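Local coordinates for protein HTH-type transcriptional regulator AscG (Escherichia coli, PDB 3BRQ) that represses transcription of the cryptic asc operon as a DNA-binding regulator of the LacI family, at residues Ile142-Ser148 with Leu176-Trp182; Lys252-Met258 with Thr280-Lys284; Leu88-Asp94 with Arg109-Asn114; Val191-Leu195 with Ala218-Arg222. All coordinates share one frame. Residues are numbered along the deposited sequence.

How the contacts relate
The chain has the two-lobed LacI-family core, related to periplasmic binding proteins. Contact 3 lies in the lobe with the five-stranded parallel sheet. Contacts 1 and 4 belong to the other lobe, built on the six-stranded mixed sheet, and touch, with centres about 13 Å apart (Leu-145 CD1 to Leu-194 CD1 3.5 Å). Contact 2 starts at the edge of that sheet opposite strand 177-178; its centre is about 22 Å from contact 1's and about 20 Å from contact 3's. Contacts 3 and 4 are farthest apart, centres about 40 Å. The Trp-182 side chain lies about 3 Å from a bound sodium ion; it and Arg-109 are about 5 Å and 6 Å from bound sulfate, probably from the crystallisation liquor.

Contact 1: residues Ile142-Ser148 with Leu176-Trp182; sequences IAFLTGS and LIANGKW
Three backbone hydrogen bonds join the segments: Phe-144 N to Leu-176 O (2.9 Å), Ala-178 N to Phe-144 O (2.8 Å) and Thr-146 N to Ala-178 O (3.0 Å). The strands are parallel, with Phe-144 opposite Ile-177 (CA-CA 4.7 Å) and Leu-145 opposite Ala-178 (CA-CA 5.0 Å). At the far end Trp-182 NE1 donates to Ser-148 OG (2.9 Å), which also bonds Asp-150. Thr-146 is p, and its OG1 donates to Gly-147 O (2.9 Å). The same OG1 receives weak bonds from Asn-179 ND2 and Gly-180 N, both at 3.4 Å. These are the two strands of a beta-alpha-beta unit (strand 142-145, helix 152-167, strand 177-178) at the edge of the mixed sheet. Past the strands the chains run on as loops. Trp-182 has a positive phi (80°) and an m rotamer. Gly-147 CA makes a CH-pi contact, 3.5 Å from the centroid of the Trp-182 six-membered ring and 8° off its normal. A side chain on Gly-147 would clash with this ring. Tyr-31 also stacks on Trp-182. Phe-144 is t and sits on the same face as Ile-177 (m), with CB 4.3 Å from Ile-177 CG1; helix 152-167 covers this face. Thr-146 CG2 meets Ile-177 CG2 at 3.6 Å. On the other face Leu-145 CD1 reaches Ala-178 CB at 3.8 Å, beneath helix 184-197.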
loop_
_atom_site.group_PDB
_atom_site.type_symbol
_atom_site.label_atom_id
_atom_site.label_comp_id
_atom_site.label_asym_id
_atom_site.label_seq_id
_atom_site.Cartn_x
_atom_site.Cartn_y
_atom_site.Cartn_z
ATOM N N ILE B 142 23.057 18.227 -5.940
ATOM C CA ILE B 142 21.920 17.462 -5.472
ATOM C C ILE B 142 21.571 16.409 -6.538
ATOM O O ILE B 142 21.331 16.781 -7.693
ATOM C CB ILE B 142 20.669 18.406 -5.219
ATOM C CG1 ILE B 142 21.030 19.556 -4.248
ATOM C CG2 ILE B 142 19.488 17.585 -4.770
ATOM C CD1 ILE B 142 19.932 20.660 -4.087
ATOM N N ALA B 143 21.562 15.135 -6.139
ATOM C CA ALA B 143 21.074 14.033 -6.978
ATOM C C ALA B 143 19.542 13.913 -6.977
ATOM O O ALA B 143 18.880 14.342 -6.047
ATOM C CB ALA B 143 21.730 12.711 -6.547
ATOM N N PHE B 144 18.967 13.343 -8.022
ATOM C CA PHE B 144 17.550 13.181 -8.112
ATOM C C PHE B 144 17.230 11.790 -8.708
ATOM O O PHE B 144 17.740 11.409 -9.765
ATOM C CB PHE B 144 16.920 14.279 -8.979
ATOM C CG PHE B 144 15.427 14.333 -8.894
ATOM C CD1 PHE B 144 14.775 15.072 -7.859
ATOM C CD2 PHE B 144 14.643 13.665 -9.856
ATOM C CE1 PHE B 144 13.351 15.114 -7.800
ATOM C CE2 PHE B 144 13.232 13.730 -9.817
ATOM C CZ PHE B 144 12.581 14.478 -8.796
ATOM N N LEU B 145 16.426 11.030 -7.960
ATOM C CA LEU B 145 15.840 9.792 -8.437
ATOM C C LEU B 145 14.388 9.950 -8.912
ATOM O O LEU B 145 13.482 10.214 -8.119
ATOM C CB LEU B 145 15.864 8.745 -7.321
ATOM C CG LEU B 145 17.024 7.758 -7.158
ATOM C CD1 LEU B 145 18.319 8.442 -7.274
ATOM C CD2 LEU B 145 16.914 7.044 -5.790
ATOM N N THR B 146 14.165 9.743 -10.202
ATOM C CA THR B 146 12.817 9.852 -10.763
ATOM C C THR B 146 11.958 8.638 -10.552
ATOM O O THR B 146 12.441 7.544 -10.222
ATOM C CB THR B 146 12.851 10.197 -12.309
ATOM O OG1 THR B 146 13.001 8.989 -13.075
ATOM C CG2 THR B 146 14.057 11.046 -12.593
ATOM N N GLY B 147 10.658 8.837 -10.673
ATOM C CA GLY B 147 9.733 7.702 -10.773
ATOM C C GLY B 147 9.575 7.313 -12.218
ATOM O O GLY B 147 10.320 7.840 -13.094
ATOM N N SER B 148 8.552 6.487 -12.515
ATOM C CA SER B 148 8.342 6.053 -13.886
ATOM C C SER B 148 8.057 7.227 -14.863
ATOM O O SER B 148 7.458 8.244 -14.497
ATOM C CB SER B 148 7.224 5.040 -13.971
ATOM O OG SER B 148 6.022 5.601 -13.503
ATOM N N LEU B 176 23.539 13.626 -12.513
ATOM C CA LEU B 176 22.972 13.572 -11.175
ATOM C C LEU B 176 21.520 13.074 -11.142
ATOM O O LEU B 176 20.940 13.039 -10.104
ATOM C CB LEU B 176 23.078 14.919 -10.455
ATOM C CG LEU B 176 24.523 15.299 -10.034
ATOM C CD1 LEU B 176 24.599 16.775 -9.615
ATOM C CD2 LEU B 176 24.988 14.360 -8.886
ATOM N N ILE B 177 20.923 12.792 -12.292
ATOM C CA ILE B 177 19.534 12.299 -12.327
ATOM C C ILE B 177 19.572 10.828 -12.706
ATOM O O ILE B 177 20.151 10.452 -13.744
ATOM C CB ILE B 177 18.661 13.061 -13.380
ATOM C CG1 ILE B 177 18.517 14.566 -12.990
ATOM C CG2 ILE B 177 17.280 12.403 -13.476
ATOM C CD1 ILE B 177 18.157 15.492 -14.165
ATOM N N ALA B 178 18.951 10.006 -11.888
ATOM C CA ALA B 178 18.908 8.560 -12.124
ATOM C C ALA B 178 17.428 8.208 -12.324
ATOM O O ALA B 178 16.586 8.566 -11.481
ATOM C CB ALA B 178 19.461 7.831 -10.891
ATOM N N ASN B 179 17.087 7.535 -13.427
ATOM C CA ASN B 179 15.692 7.171 -13.699
ATOM C C ASN B 179 15.337 5.918 -12.880
ATOM O O ASN B 179 16.103 4.955 -12.856
ATOM C CB ASN B 179 15.465 6.904 -15.178
ATOM C CG ASN B 179 15.718 8.137 -16.053
ATOM O OD1 ASN B 179 16.226 8.005 -17.161
ATOM N ND2 ASN B 179 15.345 9.332 -15.568
ATOM N N GLY B 180 14.237 5.968 -12.155
ATOM C CA GLY B 180 13.859 4.913 -11.207
ATOM C C GLY B 180 12.447 4.459 -11.555
ATOM O O GLY B 180 11.846 4.927 -12.551
ATOM N N LYS B 181 11.907 3.546 -10.757
ATOM C CA LYS B 181 10.643 2.872 -11.112
ATOM C C LYS B 181 9.740 2.751 -9.904
ATOM O O LYS B 181 8.796 1.974 -9.967
ATOM C CB LYS B 181 10.848 1.447 -11.635
ATOM C CG LYS B 181 12.116 1.150 -12.380
ATOM C CD LYS B 181 11.942 0.084 -13.458
ATOM C CE LYS B 181 11.927 0.757 -14.877
ATOM N NZ LYS B 181 12.212 -0.236 -15.979
ATOM N N TRP B 182 10.023 3.538 -8.845
ATOM C CA TRP B 182 9.211 3.669 -7.644
ATOM C C TRP B 182 9.445 2.500 -6.670
ATOM O O TRP B 182 8.965 2.549 -5.553
ATOM C CB TRP B 182 7.681 3.754 -7.906
ATOM C CG TRP B 182 7.130 4.799 -8.856
ATOM C CD1 TRP B 182 6.538 4.555 -10.067
ATOM C CD2 TRP B 182 7.052 6.212 -8.659
ATOM N NE1 TRP B 182 6.102 5.719 -10.628
ATOM C CE2 TRP B 182 6.388 6.757 -9.782
ATOM C CE3 TRP B 182 7.478 7.072 -7.654
ATOM C CZ2 TRP B 182 6.145 8.120 -9.926
ATOM C CZ3 TRP B 182 7.222 8.413 -7.780
ATOM C CH2 TRP B 182 6.575 8.939 -8.908
#

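Contact 2: residues Lys252-Met258 with Thr280-Lys284; sequences KIPVTEM and TFSGK
The contact begins as an antiparallel hydrogen-bonded pair, Lys-252 with Lys-284 (CA-CA 5.3 Å), where edge strand 284-286 meets strand 249-252. Phe-281, Lys-252 and Lys-284 bury the most surface. Lys-252 N donates to Lys-284 O at 2.8 Å. Lys-284 N returns a bond to Lys-252 O at 3.0 Å, though that oxygen is less surely placed. Both lysine side chains lie on one face. Lys-252 is t at chi1 and Lys-284 is p. Lys-252 CD is 3.6 Å from Lys-284 NZ, and the two NZ atoms are only 4.3 Å apart despite their like charges. Beyond the pair, Pro-254 is the centre of an inverse gamma turn and takes the N-cap position of helix 255-270. The segment 280-284 stays extended beside this turn. Phe-281 (m) points toward the first helical turn. Pro-254 CG lies 3.8 Å from Phe-281 CD1, and Glu-257 CB 3.8 Å from Phe-281 CE1. Selenomethionine Met-258 makes an oblique Met-aromatic contact, SE 5.1 Å from the Phe-281 centroid. Its CG lies over the ring face, 3.7 Å from the centroid.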
loop_
_atom_site.group_PDB
_atom_site.type_symbol
_atom_site.label_atom_id
_atom_site.label_comp_id
_atom_site.label_asym_id
_atom_site.label_seq_id
_atom_site.Cartn_x
_atom_site.Cartn_y
_atom_site.Cartn_z
ATOM N N LYS B 252 4.963 15.210 2.790
ATOM C CA LYS B 252 3.622 14.722 3.031
ATOM C C LYS B 252 2.592 15.430 2.154
ATOM O O LYS B 252 2.565 16.663 2.088
ATOM C CB LYS B 252 3.235 14.879 4.506
ATOM C CG LYS B 252 1.882 14.241 4.862
ATOM C CD LYS B 252 1.681 14.375 6.354
ATOM C CE LYS B 252 0.554 13.458 6.834
ATOM N NZ LYS B 252 -0.787 14.083 6.648
ATOM N N ILE B 253 1.782 14.614 1.478
ATOM C CA ILE B 253 0.670 15.054 0.626
ATOM C C ILE B 253 -0.580 14.975 1.498
ATOM O O ILE B 253 -0.784 13.975 2.191
ATOM C CB ILE B 253 0.542 14.149 -0.681
ATOM C CG1 ILE B 253 1.910 14.004 -1.397
ATOM C CG2 ILE B 253 -0.555 14.642 -1.677
ATOM C CD1 ILE B 253 2.585 15.323 -1.903
ATOM N N PRO B 254 -1.424 16.034 1.460
ATOM C CA PRO B 254 -2.679 16.058 2.191
ATOM C C PRO B 254 -3.741 15.156 1.520
ATOM O O PRO B 254 -4.830 15.611 1.153
ATOM C CB PRO B 254 -3.082 17.523 2.147
ATOM C CG PRO B 254 -2.469 18.050 0.862
ATOM C CD PRO B 254 -1.209 17.270 0.660
ATOM N N VAL B 255 -3.417 13.880 1.375
ATOM C CA VAL B 255 -4.332 12.921 0.750
ATOM C C VAL B 255 -5.736 12.983 1.354
ATOM O O VAL B 255 -6.716 13.166 0.639
ATOM C CB VAL B 255 -3.767 11.446 0.837
ATOM C CG1 VAL B 255 -4.809 10.410 0.382
ATOM C CG2 VAL B 255 -2.548 11.322 0.007
ATOM N N THR B 256 -5.820 12.830 2.672
ATOM C CA THR B 256 -7.094 12.835 3.397
ATOM C C THR B 256 -7.983 14.049 3.104
ATOM O O THR B 256 -9.184 13.939 2.750
ATOM C CB THR B 256 -6.817 12.807 4.919
ATOM O OG1 THR B 256 -6.319 11.521 5.260
ATOM C CG2 THR B 256 -8.071 13.095 5.703
ATOM N N GLU B 257 -7.377 15.208 3.253
ATOM C CA GLU B 257 -8.015 16.457 2.862
ATOM C C GLU B 257 -8.439 16.430 1.430
ATOM O O GLU B 257 -9.539 16.888 1.092
ATOM C CB GLU B 257 -7.073 17.646 3.076
ATOM C CG GLU B 257 -6.782 17.978 4.543
ATOM C CD GLU B 257 -5.695 17.101 5.212
ATOM O OE1 GLU B 257 -5.042 16.231 4.563
ATOM O OE2 GLU B 257 -5.496 17.309 6.436
HETATM N N MSE B 258 -7.557 15.939 0.561
HETATM C CA MSE B 258 -7.842 15.985 -0.867
HETATM C C MSE B 258 -9.053 15.116 -1.221
HETATM O O MSE B 258 -9.843 15.492 -2.086
HETATM C CB MSE B 258 -6.624 15.522 -1.673
HETATM C CG MSE B 258 -5.651 16.681 -1.977
HETATM SE SE MSE B 258 -4.017 15.981 -2.695
HETATM C CE MSE B 258 -4.612 15.942 -4.482
ATOM N N THR B 280 -6.987 24.331 -3.754
ATOM C CA THR B 280 -5.804 23.589 -4.213
ATOM C C THR B 280 -4.870 23.260 -3.035
ATOM O O THR B 280 -4.963 23.852 -1.947
ATOM C CB THR B 280 -4.988 24.316 -5.313
ATOM O OG1 THR B 280 -4.445 25.521 -4.764
ATOM C CG2 THR B 280 -5.848 24.633 -6.557
ATOM N N PHE B 281 -3.964 22.325 -3.293
ATOM C CA PHE B 281 -3.241 21.627 -2.234
ATOM C C PHE B 281 -1.735 21.653 -2.504
ATOM O O PHE B 281 -1.290 21.968 -3.622
ATOM C CB PHE B 281 -3.785 20.200 -2.090
ATOM C CG PHE B 281 -5.219 20.150 -1.619
ATOM C CD1 PHE B 281 -5.519 20.045 -0.273
ATOM C CD2 PHE B 281 -6.279 20.256 -2.523
ATOM C CE1 PHE B 281 -6.857 20.016 0.177
ATOM C CE2 PHE B 281 -7.629 20.221 -2.072
ATOM C CZ PHE B 281 -7.901 20.099 -0.717
ATOM N N SER B 282 -0.969 21.384 -1.450
ATOM C CA SER B 282 0.492 21.372 -1.474
ATOM C C SER B 282 0.936 20.493 -0.317
ATOM O O SER B 282 0.279 20.432 0.726
ATOM C CB SER B 282 1.058 22.796 -1.293
ATOM O OG SER B 282 0.417 23.460 -0.190
ATOM N N GLY B 283 2.046 19.808 -0.504
ATOM C CA GLY B 283 2.631 19.013 0.558
ATOM C C GLY B 283 3.559 19.848 1.418
ATOM O O GLY B 283 3.887 21.012 1.077
ATOM N N LYS B 284 3.947 19.256 2.546
ATOM C CA LYS B 284 4.897 19.846 3.489
ATOM C C LYS B 284 6.023 18.843 3.665
ATOM O O LYS B 284 5.761 17.665 3.805
ATOM C CB LYS B 284 4.253 20.115 4.864
ATOM C CG LYS B 284 3.227 19.055 5.277
ATOM C CD LYS B 284 2.786 19.100 6.781
ATOM C CE LYS B 284 1.556 18.173 6.985
ATOM N NZ LYS B 284 1.478 17.375 8.278
#

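Contact 3: residues Leu88-Asp94 with Arg109-Asn114; sequences LSVDEID and RRLRKN
Hydrogen bonds dominate at both ends of this contact. Arg-109, m at chi1 to chi3, grips Leu-88 O in a fork: NH1 at 2.9 Å and NH2 at 3.0 Å. Its NH1 also bonds Pro-85 O. At the other end Asp-94 (m) faces loop 112-114. Asp-94 OD1 accepts from Asn-114 N (2.9 Å) and Asn-114 ND2 (3.1 Å). Asp-94 OD2 accepts from Lys-113 N (3.2 Å) and weakly from Arg-112 N (3.3 Å). Ser-89 and Glu-92 form a capping box at the start of helix 90-98 (Glu-92 N to Ser-89 OG 3.0 Å). One salt bridge crosses the contact, Asp-91 OD1 to Arg-112 NE, with a weak hydrogen bond at 3.3 Å. In the apolar middle Leu-111 (m, t) places CD2 3.7 Å from Ile-93 CG2 and 4.4 Å from Val-90 CG2; Val-106 of strand 104-107 backs both Leu-111 and Ile-93. Val-90 CG1 lies over the Arg-112 guanidinium, 3.8 Å from NH2. Helix 90-98 is the beta-alpha-beta crossover between parallel strands 80-84 and 104-107 of the five-stranded sheet; the loop leaving 104-107 packs back on it. The buried Asp-94 carboxylate thus takes up three consecutive loop N-H groups, those of Arg-112 (weakly), Lys-113 and Asn-114.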
loop_
_atom_site.group_PDB
_atom_site.type_symbol
_atom_site.label_atom_id
_atom_site.label_comp_id
_atom_site.label_asym_id
_atom_site.label_seq_id
_atom_site.Cartn_x
_atom_site.Cartn_y
_atom_site.Cartn_z
ATOM N N LEU B 88 -4.916 9.598 -19.328
ATOM C CA LEU B 88 -5.733 10.560 -20.082
ATOM C C LEU B 88 -5.099 11.945 -20.058
ATOM O O LEU B 88 -4.624 12.354 -19.021
ATOM C CB LEU B 88 -7.156 10.635 -19.565
ATOM C CG LEU B 88 -8.090 9.452 -19.890
ATOM C CD1 LEU B 88 -9.240 9.379 -18.857
ATOM C CD2 LEU B 88 -8.661 9.583 -21.295
ATOM N N SER B 89 -5.068 12.634 -21.195
ATOM C CA SER B 89 -4.563 14.008 -21.223
ATOM C C SER B 89 -5.611 14.894 -20.575
ATOM O O SER B 89 -6.796 14.562 -20.529
ATOM C CB SER B 89 -4.344 14.464 -22.646
ATOM O OG SER B 89 -5.586 14.588 -23.269
ATOM N N VAL B 90 -5.182 16.020 -20.035
ATOM C CA VAL B 90 -6.116 17.091 -19.584
ATOM C C VAL B 90 -7.313 17.360 -20.528
ATOM O O VAL B 90 -8.492 17.348 -20.105
ATOM C CB VAL B 90 -5.284 18.365 -19.213
ATOM C CG1 VAL B 90 -6.036 19.674 -19.423
ATOM C CG2 VAL B 90 -4.814 18.216 -17.766
ATOM N N ASP B 91 -7.005 17.582 -21.806
ATOM C CA ASP B 91 -8.012 17.819 -22.802
ATOM C C ASP B 91 -8.955 16.653 -22.951
ATOM O O ASP B 91 -10.131 16.871 -23.122
ATOM C CB ASP B 91 -7.381 18.129 -24.161
ATOM C CG ASP B 91 -6.639 19.445 -24.150
ATOM O OD1 ASP B 91 -7.046 20.339 -23.382
ATOM O OD2 ASP B 91 -5.660 19.595 -24.916
ATOM N N GLU B 92 -8.434 15.427 -22.939
ATOM C CA GLU B 92 -9.337 14.255 -22.957
ATOM C C GLU B 92 -10.288 14.268 -21.767
ATOM O O GLU B 92 -11.472 13.987 -21.909
ATOM C CB GLU B 92 -8.553 12.956 -22.990
ATOM C CG GLU B 92 -7.955 12.691 -24.364
ATOM C CD GLU B 92 -7.021 11.469 -24.402
ATOM O OE1 GLU B 92 -6.068 11.369 -23.603
ATOM O OE2 GLU B 92 -7.259 10.603 -25.261
ATOM N N ILE B 93 -9.773 14.612 -20.591
ATOM C CA ILE B 93 -10.610 14.721 -19.407
ATOM C C ILE B 93 -11.665 15.839 -19.578
ATOM O O ILE B 93 -12.835 15.606 -19.302
ATOM C CB ILE B 93 -9.769 14.848 -18.110
ATOM C CG1 ILE B 93 -8.811 13.622 -17.971
ATOM C CG2 ILE B 93 -10.713 14.907 -16.880
ATOM C CD1 ILE B 93 -7.427 13.884 -17.237
ATOM N N ASP B 94 -11.278 17.015 -20.112
ATOM C CA ASP B 94 -12.252 18.077 -20.325
ATOM C C ASP B 94 -13.369 17.589 -21.284
ATOM O O ASP B 94 -14.554 17.883 -21.098
ATOM C CB ASP B 94 -11.574 19.361 -20.879
ATOM C CG ASP B 94 -10.980 20.256 -19.775
ATOM O OD1 ASP B 94 -11.658 20.480 -18.744
ATOM O OD2 ASP B 94 -9.833 20.761 -19.956
ATOM N N ARG B 109 -4.952 15.961 -11.278
ATOM C CA ARG B 109 -4.671 16.611 -12.572
ATOM C C ARG B 109 -5.423 17.952 -12.573
ATOM O O ARG B 109 -6.565 18.034 -12.096
ATOM C CB ARG B 109 -5.125 15.743 -13.773
ATOM C CG ARG B 109 -4.875 14.205 -13.667
ATOM C CD ARG B 109 -3.372 13.765 -13.869
ATOM N NE ARG B 109 -2.981 14.262 -15.173
ATOM C CZ ARG B 109 -3.176 13.601 -16.317
ATOM N NH1 ARG B 109 -3.618 12.346 -16.278
ATOM N NH2 ARG B 109 -2.835 14.167 -17.499
ATOM N N ARG B 110 -4.790 18.998 -13.084
ATOM C CA ARG B 110 -5.432 20.338 -13.152
ATOM C C ARG B 110 -6.102 20.577 -14.499
ATOM O O ARG B 110 -5.429 20.568 -15.513
ATOM C CB ARG B 110 -4.396 21.449 -12.878
ATOM C CG ARG B 110 -5.048 22.859 -12.746
ATOM C CD ARG B 110 -4.095 23.919 -12.195
ATOM N NE ARG B 110 -2.728 23.696 -12.647
ATOM C CZ ARG B 110 -1.712 24.552 -12.493
ATOM N NH1 ARG B 110 -1.886 25.730 -11.887
ATOM N NH2 ARG B 110 -0.509 24.213 -12.955
ATOM N N LEU B 111 -7.416 20.783 -14.523
ATOM C CA LEU B 111 -8.112 20.970 -15.800
ATOM C C LEU B 111 -7.997 22.379 -16.395
ATOM O O LEU B 111 -7.807 23.367 -15.666
ATOM C CB LEU B 111 -9.588 20.542 -15.698
ATOM C CG LEU B 111 -9.850 19.033 -15.507
ATOM C CD1 LEU B 111 -11.293 18.723 -15.755
ATOM C CD2 LEU B 111 -8.980 18.160 -16.396
ATOM N N ARG B 112 -8.089 22.462 -17.726
ATOM C CA ARG B 112 -7.946 23.730 -18.437
ATOM C C ARG B 112 -9.294 24.439 -18.520
ATOM O O ARG B 112 -9.450 25.558 -18.023
ATOM C CB ARG B 112 -7.362 23.484 -19.842
ATOM C CG ARG B 112 -7.018 24.764 -20.639
ATOM C CD ARG B 112 -6.528 24.489 -22.089
ATOM N NE ARG B 112 -5.810 23.217 -22.254
ATOM C CZ ARG B 112 -4.609 22.931 -21.746
ATOM N NH1 ARG B 112 -3.946 23.823 -21.013
ATOM N NH2 ARG B 112 -4.072 21.726 -21.953
ATOM N N LYS B 113 -10.261 23.784 -19.153
ATOM C CA LYS B 113 -11.631 24.283 -19.229
ATOM C C LYS B 113 -12.398 24.089 -17.894
ATOM O O LYS B 113 -12.694 25.068 -17.220
ATOM C CB LYS B 113 -12.347 23.666 -20.428
ATOM C CG LYS B 113 -13.755 24.138 -20.655
ATOM C CD LYS B 113 -14.381 23.333 -21.803
ATOM C CE LYS B 113 -15.890 23.525 -21.860
ATOM N NZ LYS B 113 -16.489 23.410 -20.480
ATOM N N ASN B 114 -12.669 22.849 -17.486
ATOM C CA ASN B 114 -13.482 22.598 -16.282
ATOM C C ASN B 114 -12.682 22.535 -14.986
ATOM O O ASN B 114 -12.682 21.509 -14.275
ATOM C CB ASN B 114 -14.328 21.338 -16.448
ATOM C CG ASN B 114 -15.191 21.365 -17.695
ATOM O OD1 ASN B 114 -16.260 21.973 -17.715
ATOM N ND2 ASN B 114 -14.745 20.667 -18.739
#

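Contact 4: residues Val191-Leu195 with Ala218-Arg222; sequences VEMLL and ALHER
Two helices of the same lobe pack here through a few side chains. Segment 191-195 is helical throughout and 218-222 to Glu-221; Arg-222 (phi -90°, psi 11°) leaves the helix. The closest CA pair is Val-191 with Ala-218, at 6.5 Å. Val-191 has an off-rotamer chi1 of 139°. Its CG1 rests 3.6 Å from Ala-218 CB, and its CG2 is 4.1 Å from Leu-219 CG. Leu-219 (m, t) starts sideways and brings its end nearer. Leu-195, also m and t, puts CD2 4.4 Å from Leu-219 CD2 and CD1 3.6 Å from Arg-222 CG. Arg-222 is m at chi1, chi2 and chi3, so its chain passes Leu-195 and brings the guanidinium near Glu-192. Glu-192 starts sideways, and its t, p rotamer brings the carboxylate nearer to helix 209-221. Glu-192 OE2 forms a salt bridge with Arg-222 NH1 at 3.0 Å. The oxygen lies well off the guanidinium plane, so no N-H points at it. Leu-194 faces strands 142-145 and 177-178, meeting Ala-143, Leu-145 and Ala-178. Helix 184-197 covers these strands, and helix 209-221 lies beside it on the same face of the sheet; its His-220 packs on Val-245 of the second subunit.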
loop_
_atom_site.group_PDB
_atom_site.type_symbol
_atom_site.label_atom_id
_atom_site.label_comp_id
_atom_site.label_asym_id
_atom_site.label_seq_id
_atom_site.Cartn_x
_atom_site.Cartn_y
_atom_site.Cartn_z
ATOM N N VAL B 191 21.071 4.542 -6.877
ATOM C CA VAL B 191 22.204 5.083 -6.123
ATOM C C VAL B 191 23.535 4.460 -6.514
ATOM O O VAL B 191 24.523 5.182 -6.664
ATOM C CB VAL B 191 22.023 4.981 -4.575
ATOM C CG1 VAL B 191 23.293 4.569 -3.945
ATOM C CG2 VAL B 191 21.731 6.382 -4.022
ATOM N N GLU B 192 23.560 3.133 -6.705
ATOM C CA GLU B 192 24.792 2.457 -7.122
ATOM C C GLU B 192 25.225 3.067 -8.479
ATOM O O GLU B 192 26.404 3.308 -8.704
ATOM C CB GLU B 192 24.589 0.952 -7.212
ATOM C CG GLU B 192 25.880 0.140 -7.456
ATOM C CD GLU B 192 27.019 0.526 -6.469
ATOM O OE1 GLU B 192 26.767 0.569 -5.221
ATOM O OE2 GLU B 192 28.146 0.830 -6.945
HETATM N N MSE B 193 24.258 3.353 -9.336
HETATM C CA MSE B 193 24.587 3.909 -10.642
HETATM C C MSE B 193 25.210 5.302 -10.470
HETATM O O MSE B 193 26.246 5.536 -11.016
HETATM C CB MSE B 193 23.381 3.912 -11.588
HETATM C CG MSE B 193 23.728 4.552 -12.991
HETATM SE SE MSE B 193 22.231 4.436 -14.171
HETATM C CE MSE B 193 20.987 5.532 -13.196
ATOM N N LEU B 194 24.618 6.188 -9.688
ATOM C CA LEU B 194 25.159 7.531 -9.380
ATOM C C LEU B 194 26.560 7.520 -8.765
ATOM O O LEU B 194 27.398 8.328 -9.129
ATOM C CB LEU B 194 24.180 8.278 -8.417
ATOM C CG LEU B 194 22.734 8.509 -8.887
ATOM C CD1 LEU B 194 21.787 8.912 -7.730
ATOM C CD2 LEU B 194 22.781 9.614 -9.989
ATOM N N LEU B 195 26.813 6.610 -7.822
ATOM C CA LEU B 195 28.149 6.442 -7.238
ATOM C C LEU B 195 29.150 5.970 -8.240
ATOM O O LEU B 195 30.293 6.418 -8.183
ATOM C CB LEU B 195 28.138 5.387 -6.073
ATOM C CG LEU B 195 27.152 5.741 -4.926
ATOM C CD1 LEU B 195 27.159 4.633 -3.786
ATOM C CD2 LEU B 195 27.614 7.030 -4.328
ATOM N N ALA B 218 21.726 1.314 -0.078
ATOM C CA ALA B 218 22.884 1.164 -0.959
ATOM C C ALA B 218 23.999 2.115 -0.483
ATOM O O ALA B 218 25.194 1.778 -0.556
ATOM C CB ALA B 218 22.473 1.398 -2.395
ATOM N N LEU B 219 23.605 3.258 0.068
ATOM C CA LEU B 219 24.559 4.225 0.553
ATOM C C LEU B 219 25.270 3.681 1.813
ATOM O O LEU B 219 26.498 3.743 1.922
ATOM C CB LEU B 219 23.874 5.591 0.826
ATOM C CG LEU B 219 23.470 6.485 -0.357
ATOM C CD1 LEU B 219 22.565 7.614 0.115
ATOM C CD2 LEU B 219 24.727 7.052 -1.028
ATOM N N HIS B 220 24.484 3.160 2.756
ATOM C CA HIS B 220 25.006 2.512 3.950
ATOM C C HIS B 220 25.936 1.360 3.601
ATOM O O HIS B 220 26.986 1.195 4.236
ATOM C CB HIS B 220 23.850 1.961 4.758
ATOM C CG HIS B 220 24.233 1.464 6.109
ATOM N ND1 HIS B 220 24.324 0.123 6.411
ATOM C CD2 HIS B 220 24.494 2.130 7.257
ATOM C CE1 HIS B 220 24.647 -0.017 7.684
ATOM N NE2 HIS B 220 24.758 1.186 8.222
ATOM N N GLU B 221 25.557 0.561 2.605
ATOM C CA GLU B 221 26.388 -0.546 2.130
ATOM C C GLU B 221 27.691 -0.060 1.492
ATOM O O GLU B 221 28.706 -0.736 1.554
ATOM C CB GLU B 221 25.636 -1.395 1.119
ATOM C CG GLU B 221 24.625 -2.374 1.704
ATOM C CD GLU B 221 23.911 -3.179 0.620
ATOM O OE1 GLU B 221 23.970 -2.776 -0.581
ATOM O OE2 GLU B 221 23.295 -4.206 0.955
ATOM N N ARG B 222 27.677 1.117 0.876
ATOM C CA ARG B 222 28.894 1.594 0.265
ATOM C C ARG B 222 29.712 2.423 1.260
ATOM O O ARG B 222 30.687 3.054 0.863
ATOM C CB ARG B 222 28.624 2.361 -1.051
ATOM C CG ARG B 222 28.019 1.502 -2.169
ATOM C CD ARG B 222 28.765 0.176 -2.358
ATOM N NE ARG B 222 30.063 0.340 -3.015
ATOM C CZ ARG B 222 30.388 -0.187 -4.198
ATOM N NH1 ARG B 222 29.503 -0.930 -4.867
ATOM N NH2 ARG B 222 31.602 0.024 -4.720
#